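Argonaute protein (Marinitoga piezophila, PDB 5I4A) uses short guide RNAs with a 5'-hydroxyl end to bind complementary target DNA or RNA and cleave it, and may defend the cell against invading mobile genetic elements. Local coordinates at residues S222-V225 with H226-K230; I526-I529 with K530-S534; L352-E356 with E357-K361; I598-Q601 with I602-T606. One frame throughout, in Å; residues are numbered along the deposited sequence.

Contact 1. Residues S222-V225 with H226-K230; sequences SKEV and HEIYK
His226 packs back on Ser222, Glu227 on Lys223, and Val225 meets Tyr229, each one turn apart on helix 222-231, an alpha helix of linker L2. The backbone follows the i to i+4 pattern, and His226 N bonds to Ser222 O at 2.8 Å. The His226 ring lies with one face over that same carbonyl. Its CD2 comes to 3.2 Å from Ser222 O. The ring reaches back there because CG stands anti to the carbonyl carbon (chi1 -71°), beside the backbone N. Val225 is buried. Its CG1 touches Tyr229 CD2 at 4.3 Å, and the edge of the tyrosine ring faces Val225 O. Both side chains pack on Phe154 of strand 143-156, while Ile228 rests on Phe152. This face therefore joins the L2 helix to the antiparallel sheet that contains strand 143-156. Glu224 sends its extended chain past Ile228, with CG 4.0 Å from CD1 of the isoleucine. Its carboxylate is held by the backbone N atoms of Asp122 and Ser123. On the exposed side the lysine lies across the glutamate, and the salt bridge is long: NZ of Lys223 is 3.6 Å from OE2 of Glu227. The CE carbon of Lys223 is nearer to that oxygen, at 3.2 Å.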
# COMPACT_ATOMS: atom_id res chain seq x y z
N SER A 222 -22.67 -5.39 -5.91
CA SER A 222 -21.32 -5.95 -5.94
C SER A 222 -21.24 -7.27 -6.70
O SER A 222 -20.16 -7.63 -7.17
CB SER A 222 -20.81 -6.14 -4.52
OG SER A 222 -21.73 -6.87 -3.73
N LYS A 223 -22.35 -8.00 -6.82
CA LYS A 223 -22.33 -9.25 -7.57
C LYS A 223 -21.96 -9.01 -9.03
O LYS A 223 -21.08 -9.68 -9.59
CB LYS A 223 -23.68 -9.97 -7.46
CG LYS A 223 -23.93 -10.99 -8.57
CD LYS A 223 -25.12 -11.88 -8.24
CE LYS A 223 -25.51 -12.74 -9.43
NZ LYS A 223 -26.40 -12.01 -10.37
N GLU A 224 -22.63 -8.05 -9.67
CA GLU A 224 -22.29 -7.73 -11.05
C GLU A 224 -20.91 -7.10 -11.15
O GLU A 224 -20.20 -7.30 -12.14
CB GLU A 224 -23.35 -6.81 -11.66
CG GLU A 224 -23.34 -6.78 -13.18
CD GLU A 224 -24.46 -5.94 -13.76
OE1 GLU A 224 -25.27 -5.40 -12.97
OE2 GLU A 224 -24.52 -5.80 -15.00
N VAL A 225 -20.50 -6.34 -10.13
CA VAL A 225 -19.15 -5.77 -10.11
C VAL A 225 -18.11 -6.88 -10.07
O VAL A 225 -17.08 -6.81 -10.75
CB VAL A 225 -18.99 -4.80 -8.92
CG1 VAL A 225 -17.55 -4.35 -8.78
CG2 VAL A 225 -19.91 -3.60 -9.10
N HIS A 226 -18.37 -7.93 -9.28
CA HIS A 226 -17.44 -9.06 -9.22
C HIS A 226 -17.43 -9.84 -10.53
O HIS A 226 -16.36 -10.23 -11.01
CB HIS A 226 -17.79 -9.96 -8.04
CG HIS A 226 -17.48 -9.37 -6.71
ND1 HIS A 226 -16.40 -8.54 -6.49
CD2 HIS A 226 -18.12 -9.48 -5.51
CE1 HIS A 226 -16.38 -8.16 -5.22
NE2 HIS A 226 -17.41 -8.72 -4.61
N GLU A 227 -18.61 -10.10 -11.10
CA GLU A 227 -18.68 -10.84 -12.36
C GLU A 227 -17.88 -10.13 -13.45
O GLU A 227 -17.08 -10.76 -14.16
CB GLU A 227 -20.14 -11.00 -12.79
CG GLU A 227 -20.87 -12.14 -12.10
CD GLU A 227 -22.37 -11.96 -12.11
OE1 GLU A 227 -22.85 -10.95 -12.69
OE2 GLU A 227 -23.08 -12.81 -11.54
N ILE A 228 -18.08 -8.82 -13.60
CA ILE A 228 -17.38 -8.05 -14.62
C ILE A 228 -15.87 -8.19 -14.44
O ILE A 228 -15.13 -8.36 -15.42
CB ILE A 228 -17.83 -6.58 -14.57
CG1 ILE A 228 -19.27 -6.46 -15.06
CG2 ILE A 228 -16.90 -5.70 -15.38
CD1 ILE A 228 -19.93 -5.19 -14.64
N TYR A 229 -15.39 -8.12 -13.20
CA TYR A 229 -13.96 -8.21 -12.97
C TYR A 229 -13.40 -9.60 -13.26
O TYR A 229 -12.20 -9.72 -13.54
CB TYR A 229 -13.64 -7.82 -11.52
CG TYR A 229 -13.13 -6.40 -11.37
CD1 TYR A 229 -11.88 -6.04 -11.84
CD2 TYR A 229 -13.90 -5.43 -10.74
CE1 TYR A 229 -11.41 -4.75 -11.70
CE2 TYR A 229 -13.44 -4.13 -10.59
CZ TYR A 229 -12.19 -3.80 -11.07
OH TYR A 229 -11.72 -2.51 -10.94
N LYS A 230 -14.24 -10.64 -13.22
CA LYS A 230 -13.72 -12.01 -13.27
C LYS A 230 -13.38 -12.45 -14.69
O LYS A 230 -12.24 -12.85 -14.97
CB LYS A 230 -14.73 -12.98 -12.63
CG LYS A 230 -14.18 -14.39 -12.47
CD LYS A 230 -15.28 -15.38 -12.15
CE LYS A 230 -14.71 -16.76 -11.84
NZ LYS A 230 -13.84 -17.29 -12.93

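Contact 2. Residues I526-I529 with K530-S534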
# COMPACT_ATOMS: atom_id res chain seq x y z
N ILE A 526 20.92 11.08 -2.92
CA ILE A 526 21.26 9.66 -2.77
C ILE A 526 22.71 9.49 -2.34
O ILE A 526 23.03 8.58 -1.56
CB ILE A 526 20.95 8.89 -4.07
CG1 ILE A 526 21.00 7.39 -3.82
CG2 ILE A 526 21.90 9.28 -5.19
CD1 ILE A 526 20.04 6.92 -2.74
N GLU A 527 23.61 10.36 -2.81
CA GLU A 527 25.02 10.23 -2.45
C GLU A 527 25.23 10.47 -0.96
O GLU A 527 26.00 9.76 -0.31
CB GLU A 527 25.86 11.20 -3.28
CG GLU A 527 25.87 10.89 -4.77
CD GLU A 527 26.42 9.51 -5.08
OE1 GLU A 527 27.46 9.14 -4.49
OE2 GLU A 527 25.82 8.80 -5.90
N ILE A 528 24.54 11.48 -0.41
CA ILE A 528 24.59 11.71 1.03
C ILE A 528 24.17 10.46 1.79
O ILE A 528 24.84 10.01 2.72
CB ILE A 528 23.70 12.91 1.41
CG1 ILE A 528 24.25 14.20 0.80
CG2 ILE A 528 23.58 13.03 2.92
CD1 ILE A 528 25.48 14.74 1.49
N ILE A 529 23.03 9.87 1.39
CA ILE A 529 22.59 8.61 1.99
C ILE A 529 23.67 7.55 1.83
O ILE A 529 24.10 6.93 2.80
CB ILE A 529 21.26 8.15 1.38
CG1 ILE A 529 20.30 9.32 1.23
CG2 ILE A 529 20.60 7.10 2.25
CD1 ILE A 529 18.88 8.94 0.90
N LYS A 530 24.14 7.37 0.59
CA LYS A 530 25.10 6.32 0.27
C LYS A 530 26.28 6.31 1.25
O LYS A 530 26.72 5.24 1.68
CB LYS A 530 25.61 6.52 -1.16
CG LYS A 530 25.99 5.25 -1.89
CD LYS A 530 27.03 5.53 -2.96
CE LYS A 530 28.18 4.54 -2.88
NZ LYS A 530 28.69 4.42 -1.48
N ASN A 531 26.77 7.49 1.62
CA ASN A 531 27.98 7.56 2.44
C ASN A 531 27.70 7.20 3.89
O ASN A 531 28.40 6.36 4.47
CB ASN A 531 28.60 8.95 2.34
CG ASN A 531 29.72 9.16 3.34
OD1 ASN A 531 30.83 8.66 3.16
ND2 ASN A 531 29.43 9.90 4.40
N PHE A 532 26.68 7.82 4.50
CA PHE A 532 26.47 7.58 5.93
C PHE A 532 25.86 6.21 6.21
O PHE A 532 25.89 5.76 7.36
CB PHE A 532 25.63 8.70 6.57
CG PHE A 532 24.15 8.67 6.24
CD1 PHE A 532 23.31 7.67 6.72
CD2 PHE A 532 23.58 9.71 5.51
CE1 PHE A 532 21.96 7.67 6.43
CE2 PHE A 532 22.23 9.72 5.23
CZ PHE A 532 21.42 8.70 5.68
N ILE A 533 25.29 5.55 5.19
CA ILE A 533 24.81 4.18 5.38
C ILE A 533 25.95 3.30 5.88
O ILE A 533 25.72 2.34 6.63
CB ILE A 533 24.20 3.64 4.08
CG1 ILE A 533 22.89 4.35 3.76
CG2 ILE A 533 23.92 2.15 4.19
CD1 ILE A 533 22.46 4.15 2.34
N SER A 534 27.18 3.62 5.49
CA SER A 534 28.36 2.91 5.95
C SER A 534 28.56 3.04 7.45
O SER A 534 27.88 3.83 8.12
CB SER A 534 29.60 3.43 5.21
OG SER A 534 29.28 3.74 3.86
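The Phe532 ring turns one face to the carbonyl of Ile529, in helix 526-532 of the PIWI domain, which has an RNase H fold. Ile529 O stands 3.8 Å above the ring plane, over its centre. Ile528 O approaches the ring obliquely, 3.1 Å from Phe532 CD2. The ring also runs alongside Ile529, with its CE2 3.4 Å from Ile529 CA. Phe532 is folded back over the preceding turn because CG sits between the backbone N and the carbonyl carbon (chi1 74°). Leu492, Glu493 and Tyr496 of helix 485-507 also touch this ring, so it joins the two helices.

Ile529 is the buried centre of the contact. Its CG2 branch meets Phe532 CZ and, more tightly, Ile533 CD1 at 3.5 Å, which is closer than usual for two carbons. Ile529 also packs on Leu489, and its side chain is about 6 Å from that of Glu485, an inferred active-site residue. Ile533 lies across Ile529 and continues onto Tyr540 and Leu542 of strand 539-546.

On the outer side, Glu527 and Lys530 run side by side. Their charged atoms do not meet, and Lys530 NZ bonds instead to the hydroxyl of Tyr540. The backbone bond from Phe532 N to Ile528 O is weak, whereas Ile533 N reaches Ile529 O at 3.0 Å. Further along, Asn531 O accepts two bonds from Ser534 on one face of its plane: N at 3.2 Å and OG at 2.8 Å.

Contact 3. Residues L352-E356 with E357-K361; sequences LYNPE and EFTVK
Asn354 and Glu357 meet where the chain reverses. The amide oxygen OD1 of Asn354 accepts the backbone N of Glu357 at 2.9 Å. The donor stands above the amide plane, 56° out of it, and so misses the lone pairs. The same oxygen takes a weak, bent bond from the N of Glu356. Two backbone N-H groups thus converge on one side-chain oxygen. CG of Asn354 is anti to the backbone N (chi1 -175°), which swings the amide over the turn. At this exposed tip Glu356 and Glu357 run side by side, with their carboxylate planes steeply inclined to each other. The OE2 atoms of Glu356 and Glu357 are 4.4 Å apart, like charges that solvent probably screens.

The backbone of Asn354 is held as well. Its N bonds to Thr359 O at 2.9 Å. Its O is faced by both Phe358 and Thr359, through weak bonds. This is a G1 beta bulge. Phe358 has the left-handed backbone usual at the first position of such a bulge. The hairpin-like loop follows strand 350-352 of the Mid domain.

Phe358 lays one ring face under the carbonyl of Pro355, whose O is 3.3 Å above the plane and offset toward the rim. The ring then continues onto Ile383, Pro388 and Leu389. Nearer the strand, Tyr353 CB touches Val360 CG2 at 3.8 Å, and both side chains pack on Phe301 of strand 295-302. The hydroxyl of Tyr353 bonds to the backbone O of Leu378.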
# COMPACT_ATOMS: atom_id res chain seq x y z
N LEU A 352 -13.78 -3.88 34.47
CA LEU A 352 -14.54 -3.02 33.59
C LEU A 352 -13.65 -1.93 33.00
O LEU A 352 -12.64 -1.54 33.59
CB LEU A 352 -15.72 -2.38 34.33
CG LEU A 352 -16.84 -3.30 34.80
CD1 LEU A 352 -17.89 -2.51 35.57
CD2 LEU A 352 -17.47 -4.04 33.63
N TYR A 353 -14.03 -1.45 31.82
CA TYR A 353 -13.46 -0.24 31.27
C TYR A 353 -14.60 0.66 30.83
O TYR A 353 -15.72 0.21 30.58
CB TYR A 353 -12.50 -0.51 30.09
CG TYR A 353 -13.17 -0.97 28.81
CD1 TYR A 353 -13.42 -2.32 28.58
CD2 TYR A 353 -13.52 -0.06 27.82
CE1 TYR A 353 -14.01 -2.74 27.41
CE2 TYR A 353 -14.11 -0.48 26.65
CZ TYR A 353 -14.36 -1.82 26.45
OH TYR A 353 -14.95 -2.24 25.27
N ASN A 354 -14.32 1.95 30.78
CA ASN A 354 -15.31 2.93 30.37
C ASN A 354 -15.35 2.97 28.85
O ASN A 354 -14.42 3.49 28.22
CB ASN A 354 -14.98 4.30 30.96
CG ASN A 354 -16.04 5.35 30.66
OD1 ASN A 354 -16.54 5.45 29.54
ND2 ASN A 354 -16.39 6.14 31.67
N PRO A 355 -16.40 2.44 28.21
CA PRO A 355 -16.44 2.43 26.74
C PRO A 355 -16.65 3.81 26.14
O PRO A 355 -16.38 3.99 24.95
CB PRO A 355 -17.61 1.50 26.43
CG PRO A 355 -18.53 1.70 27.59
CD PRO A 355 -17.65 1.93 28.79
N GLU A 356 -17.13 4.77 26.93
CA GLU A 356 -17.33 6.13 26.45
C GLU A 356 -16.00 6.86 26.33
O GLU A 356 -15.71 7.50 25.31
CB GLU A 356 -18.27 6.87 27.41
CG GLU A 356 -19.06 8.01 26.82
CD GLU A 356 -19.94 8.67 27.86
OE1 GLU A 356 -20.30 8.00 28.85
OE2 GLU A 356 -20.27 9.87 27.69
N GLU A 357 -15.16 6.77 27.37
CA GLU A 357 -13.86 7.43 27.40
C GLU A 357 -12.71 6.51 27.00
O GLU A 357 -11.61 7.01 26.75
CB GLU A 357 -13.59 8.00 28.80
CG GLU A 357 -14.67 8.94 29.30
CD GLU A 357 -14.78 10.18 28.44
OE1 GLU A 357 -13.79 10.93 28.33
OE2 GLU A 357 -15.87 10.41 27.87
N PHE A 358 -12.94 5.20 26.95
CA PHE A 358 -11.89 4.21 26.71
C PHE A 358 -10.79 4.33 27.76
O PHE A 358 -9.60 4.42 27.44
CB PHE A 358 -11.34 4.34 25.28
CG PHE A 358 -12.38 4.14 24.22
CD1 PHE A 358 -12.82 2.86 23.91
CD2 PHE A 358 -12.93 5.22 23.56
CE1 PHE A 358 -13.78 2.67 22.94
CE2 PHE A 358 -13.90 5.03 22.59
CZ PHE A 358 -14.32 3.75 22.28
N THR A 359 -11.20 4.32 29.02
CA THR A 359 -10.32 4.48 30.16
C THR A 359 -10.48 3.30 31.11
O THR A 359 -11.51 2.62 31.12
CB THR A 359 -10.60 5.78 30.91
OG1 THR A 359 -11.99 5.83 31.29
CG2 THR A 359 -10.28 6.99 30.04
N VAL A 360 -9.45 3.07 31.91
CA VAL A 360 -9.43 2.01 32.92
C VAL A 360 -9.02 2.63 34.24
O VAL A 360 -8.10 3.46 34.29
CB VAL A 360 -8.48 0.87 32.52
CG1 VAL A 360 -8.40 -0.17 33.63
CG2 VAL A 360 -8.91 0.23 31.21
N LYS A 361 -9.70 2.25 35.32
CA LYS A 361 -9.33 2.73 36.64
C LYS A 361 -8.06 2.02 37.09
O LYS A 361 -7.99 0.78 37.06
CB LYS A 361 -10.48 2.53 37.64
CG LYS A 361 -10.75 1.10 38.06
CD LYS A 361 -12.19 0.91 38.51
CE LYS A 361 -12.27 0.41 39.94
NZ LYS A 361 -13.58 -0.24 40.22

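Contact 4. Residues I598-Q601 with I602-T606; sequences IIEQ and IYLLT
Ile598 and Ile602 pack one turn apart on the face of helix 595-605 that meets the sheet, in the RNase H-like PIWI domain. The CG2 branch of Ile598 meets CD1 of Ile602 at 3.9 Å, and the two side chains cross at a slant. Ile602 CG1 also lies 3.3 Å from the carbonyl oxygen of Ile598. That face rests on the central mixed sheet: Ile598 and Ile602 both touch strands 513-519 and 582-589, and Leu605 sits on Leu517 and Tyr445.

Glu600 lies on the looser side and is partly exposed. Its chain runs beside Leu604, with CG 4.1 Å from Leu604 CD1. Glu600 CG is anti to the backbone N (chi1 -178°), and the extended chain carries the carboxylate to a long, weak ion pair with Lys436.

Backbone bonds run i to i+4, and Leu605 N reaches Gln601 O at 2.9 Å. Further along, Tyr603 O accepts both N and OG1 of Thr606, the hydroxyl at 2.7 Å and nearly in line with the carbonyl. The sheet side is mostly aliphatic, but it also takes in buried Gln601. Its OE1 bonds to the hydroxyl of Tyr445, so a polar group inside the packing is satisfied by a partner on the sheet.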
# COMPACT_ATOMS: atom_id res chain seq x y z
N ILE A 598 19.54 -11.23 -3.17
CA ILE A 598 18.90 -10.12 -2.47
C ILE A 598 17.40 -10.14 -2.72
O ILE A 598 16.59 -9.96 -1.80
CB ILE A 598 19.52 -8.78 -2.90
CG1 ILE A 598 21.00 -8.73 -2.53
CG2 ILE A 598 18.77 -7.62 -2.27
CD1 ILE A 598 21.70 -7.47 -2.99
N ILE A 599 16.99 -10.37 -3.97
CA ILE A 599 15.57 -10.40 -4.30
C ILE A 599 14.87 -11.52 -3.54
O ILE A 599 13.75 -11.35 -3.05
CB ILE A 599 15.38 -10.56 -5.82
CG1 ILE A 599 16.05 -9.40 -6.57
CG2 ILE A 599 13.91 -10.64 -6.17
CD1 ILE A 599 15.55 -8.03 -6.18
N GLU A 600 15.52 -12.68 -3.42
CA GLU A 600 14.92 -13.79 -2.69
C GLU A 600 14.78 -13.47 -1.21
O GLU A 600 13.78 -13.84 -0.59
CB GLU A 600 15.75 -15.06 -2.89
CG GLU A 600 15.17 -16.29 -2.20
CD GLU A 600 16.17 -17.41 -2.08
OE1 GLU A 600 15.78 -18.58 -2.31
OE2 GLU A 600 17.34 -17.13 -1.75
N GLN A 601 15.76 -12.77 -0.64
CA GLN A 601 15.66 -12.41 0.78
C GLN A 601 14.55 -11.39 1.00
O GLN A 601 13.86 -11.44 2.03
CB GLN A 601 17.00 -11.87 1.29
CG GLN A 601 18.03 -12.94 1.56
CD GLN A 601 19.34 -12.36 2.04
OE1 GLN A 601 19.36 -11.48 2.90
NE2 GLN A 601 20.44 -12.85 1.49
N ILE A 602 14.37 -10.46 0.06
CA ILE A 602 13.30 -9.47 0.19
C ILE A 602 11.94 -10.16 0.15
O ILE A 602 11.03 -9.81 0.90
CB ILE A 602 13.44 -8.39 -0.89
CG1 ILE A 602 14.69 -7.54 -0.63
CG2 ILE A 602 12.19 -7.52 -0.96
CD1 ILE A 602 15.04 -6.62 -1.75
N TYR A 603 11.80 -11.16 -0.72
CA TYR A 603 10.54 -11.90 -0.78
C TYR A 603 10.32 -12.71 0.49
O TYR A 603 9.21 -12.74 1.03
CB TYR A 603 10.53 -12.82 -2.00
CG TYR A 603 9.24 -13.60 -2.14
CD1 TYR A 603 8.10 -13.00 -2.66
CD2 TYR A 603 9.16 -14.93 -1.75
CE1 TYR A 603 6.92 -13.70 -2.78
CE2 TYR A 603 7.99 -15.64 -1.88
CZ TYR A 603 6.87 -15.02 -2.39
OH TYR A 603 5.69 -15.72 -2.52
N LEU A 604 11.37 -13.37 0.99
CA LEU A 604 11.25 -14.12 2.24
C LEU A 604 10.87 -13.20 3.39
O LEU A 604 10.19 -13.64 4.33
CB LEU A 604 12.55 -14.85 2.55
CG LEU A 604 12.97 -15.99 1.62
CD1 LEU A 604 14.43 -16.34 1.83
CD2 LEU A 604 12.10 -17.22 1.82
N LEU A 605 11.28 -11.93 3.34
CA LEU A 605 10.91 -10.99 4.38
C LEU A 605 9.40 -10.80 4.48
O LEU A 605 8.89 -10.41 5.54
CB LEU A 605 11.58 -9.64 4.15
CG LEU A 605 13.06 -9.56 4.55
CD1 LEU A 605 13.61 -8.18 4.23
CD2 LEU A 605 13.21 -9.88 6.02
N THR A 606 8.66 -11.06 3.40
CA THR A 606 7.21 -10.98 3.46
C THR A 606 6.60 -12.11 4.29
O THR A 606 5.39 -12.08 4.55
CB THR A 606 6.60 -10.99 2.05
OG1 THR A 606 6.60 -12.33 1.54
CG2 THR A 606 7.40 -10.09 1.11

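Contacts 2 and 4 belong to the same PIWI domain, with centres 23 Å apart, and their helices pack on the same mixed sheet. Contact 4 is the most buried of the four and is mainly aliphatic. Contact 2 is partly buried and mixes isoleucine packing with a phenylalanine ring turned to a second helix. Contact 1 is also a partly buried helix, but it lies in linker L2 against a different, antiparallel sheet, and it carries a long salt bridge on its outer side. Contact 3 is the surface case. It is a Mid-domain loop, held by backbone and asparagine bonds in place of regular helical ones. No two contacts touch.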